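PDB 2GZA: type IV secretion system protein VirB11 from Brucella suis, which hydrolyses ATP as the hexameric ATPase of the VirB type IV secretion system, which could be required to establish the replication niche in the host. Local coordinates for residues R176-G182 / V322-V328. Sequence-based numbering, arbitrary orientation.
Sequences RVIVVAG and VDVVVHV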
loop_
_atom_site.group_PDB
_atom_site.type_symbol
_atom_site.label_atom_id
_atom_site.label_comp_id
_atom_site.label_asym_id
_atom_site.label_seq_id
_atom_site.Cartn_x
_atom_site.Cartn_y
_atom_site.Cartn_z
ATOM N N ARG C 176 19.805 3.763 31.537
ATOM C CA ARG C 176 19.781 3.437 30.113
ATOM C C ARG C 176 18.879 2.240 29.868
ATOM O O ARG C 176 18.822 1.324 30.686
ATOM C CB ARG C 176 21.186 3.093 29.591
ATOM C CG ARG C 176 22.270 4.144 29.788
ATOM C CD ARG C 176 21.955 5.465 29.110
ATOM N NE ARG C 176 21.258 6.370 30.026
ATOM C CZ ARG C 176 20.534 7.423 29.652
ATOM N NH1 ARG C 176 20.396 7.718 28.367
ATOM N NH2 ARG C 176 19.941 8.175 30.568
ATOM N N VAL C 177 18.180 2.245 28.741
ATOM C CA VAL C 177 17.385 1.093 28.333
ATOM C C VAL C 177 18.336 0.041 27.782
ATOM O O VAL C 177 19.083 0.299 26.835
ATOM C CB VAL C 177 16.329 1.467 27.280
ATOM C CG1 VAL C 177 15.598 0.222 26.786
ATOM C CG2 VAL C 177 15.360 2.467 27.847
ATOM N N ILE C 178 18.318 -1.136 28.395
ATOM C CA ILE C 178 19.272 -2.194 28.075
ATOM C C ILE C 178 18.562 -3.449 27.599
ATOM O O ILE C 178 17.660 -3.962 28.268
ATOM C CB ILE C 178 20.174 -2.532 29.286
ATOM C CG1 ILE C 178 20.909 -1.282 29.766
ATOM C CG2 ILE C 178 21.168 -3.649 28.929
ATOM C CD1 ILE C 178 21.398 -1.359 31.202
ATOM N N VAL C 179 18.979 -3.928 26.432
ATOM C CA VAL C 179 18.512 -5.200 25.886
ATOM C C VAL C 179 19.632 -6.240 25.969
ATOM O O VAL C 179 20.696 -6.064 25.389
ATOM C CB VAL C 179 18.048 -5.073 24.399
ATOM C CG1 VAL C 179 17.636 -6.440 23.837
ATOM C CG2 VAL C 179 16.910 -4.078 24.259
ATOM N N VAL C 180 19.390 -7.315 26.703
ATOM C CA VAL C 180 20.343 -8.418 26.777
ATOM C C VAL C 180 20.067 -9.402 25.637
ATOM O O VAL C 180 18.996 -9.999 25.567
ATOM C CB VAL C 180 20.288 -9.121 28.148
ATOM C CG1 VAL C 180 21.234 -10.312 28.185
ATOM C CG2 VAL C 180 20.628 -8.132 29.258
ATOM N N ALA C 181 21.022 -9.545 24.729
ATOM C CA ALA C 181 20.831 -10.392 23.565
ATOM C C ALA C 181 21.705 -11.631 23.604
ATOM O O ALA C 181 22.724 -11.672 24.288
ATOM C CB ALA C 181 21.069 -9.611 22.287
ATOM N N GLY C 182 21.300 -12.646 22.854
ATOM C CA GLY C 182 22.064 -13.883 22.767
ATOM C C GLY C 182 21.230 -15.002 22.195
ATOM O O GLY C 182 20.016 -14.877 22.091
ATOM N N VAL C 322 16.186 2.345 22.524
ATOM C CA VAL C 322 17.132 1.342 23.023
ATOM C C VAL C 322 18.532 1.919 23.088
ATOM O O VAL C 322 19.117 2.249 22.060
ATOM C CB VAL C 322 17.139 0.036 22.154
ATOM C CG1 VAL C 322 18.204 -0.934 22.643
ATOM C CG2 VAL C 322 15.775 -0.642 22.173
ATOM N N ASP C 323 19.067 2.028 24.297
ATOM C CA ASP C 323 20.361 2.663 24.516
ATOM C C ASP C 323 21.511 1.679 24.353
ATOM O O ASP C 323 22.498 1.977 23.675
ATOM C CB ASP C 323 20.419 3.312 25.896
ATOM C CG ASP C 323 19.463 4.473 26.028
ATOM O OD1 ASP C 323 19.513 5.372 25.163
ATOM O OD2 ASP C 323 18.664 4.482 26.996
ATOM N N VAL C 324 21.388 0.511 24.978
ATOM C CA VAL C 324 22.463 -0.466 24.994
ATOM C C VAL C 324 21.941 -1.844 24.605
ATOM O O VAL C 324 20.861 -2.247 25.022
ATOM C CB VAL C 324 23.152 -0.531 26.387
ATOM C CG1 VAL C 324 24.270 -1.563 26.402
ATOM C CG2 VAL C 324 23.691 0.834 26.797
ATOM N N VAL C 325 22.707 -2.554 23.784
ATOM C CA VAL C 325 22.455 -3.966 23.512
ATOM C C VAL C 325 23.700 -4.760 23.901
ATOM O O VAL C 325 24.782 -4.535 23.351
ATOM C CB VAL C 325 22.115 -4.249 22.012
ATOM C CG1 VAL C 325 21.888 -5.748 21.774
ATOM C CG2 VAL C 325 20.902 -3.457 21.555
ATOM N N VAL C 326 23.547 -5.673 24.855
ATOM C CA VAL C 326 24.640 -6.552 25.267
ATOM C C VAL C 326 24.407 -7.936 24.694
ATOM O O VAL C 326 23.395 -8.562 24.988
ATOM C CB VAL C 326 24.728 -6.702 26.797
ATOM C CG1 VAL C 326 26.110 -7.222 27.195
ATOM C CG2 VAL C 326 24.410 -5.391 27.501
ATOM N N HIS C 327 25.336 -8.414 23.874
ATOM C CA HIS C 327 25.192 -9.736 23.274
ATOM C C HIS C 327 26.034 -10.774 23.988
ATOM O O HIS C 327 27.229 -10.592 24.162
ATOM C CB HIS C 327 25.522 -9.720 21.785
ATOM C CG HIS C 327 25.440 -11.070 21.135
ATOM N ND1 HIS C 327 24.248 -11.730 20.945
ATOM C CD2 HIS C 327 26.403 -11.888 20.646
ATOM C CE1 HIS C 327 24.480 -12.895 20.362
ATOM N NE2 HIS C 327 25.780 -13.015 20.169
ATOM N N VAL C 328 25.395 -11.861 24.399
ATOM C CA VAL C 328 26.091 -12.972 25.047
ATOM C C VAL C 328 26.268 -14.143 24.088
ATOM O O VAL C 328 25.345 -14.505 23.358
ATOM C CB VAL C 328 25.350 -13.493 26.296
ATOM C CG1 VAL C 328 26.249 -14.444 27.072
ATOM C CG2 VAL C 328 24.915 -12.357 27.190
#
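Asp323 buries more surface here than any other residue, 73 Å². It stands where helix 311-321 has ended and the next strand begins. Asp323 OD2 accepts a hydrogen bond from Val177 N at 2.9 Å. Asp323 OD2 also makes a long, purely electrostatic salt bridge to Arg176 NH1 (3.9 Å), while OD1 pairs with Lys350 and Arg176 NH2 bonds to Leu174 O. Val177 O accepts a hydrogen bond from Val324 N at 3.0 Å. From Ile178 and Val324 onward the strands run parallel. Val179 hydrogen-bonds through N to Val324 O and through O to Val326 N, both at 2.9 Å; Val179 CG2 packs 3.8 Å from Val322 CG1. Ala181 hydrogen-bonds likewise, N to Val326 O (2.6 Å) and O to Val328 N (2.7 Å). Gly182 then opens the predicted ATP-binding P-loop. These are inner strands of a mixed sheet, with 281-285 parallel beside 178-182 and 339-345 antiparallel beside 324-331. Val179, Ala181 and Val325 face helix 289-300; Ile178, Val324 and Val326 meet helix 164-173, Val180 and Val328 helix 188-196.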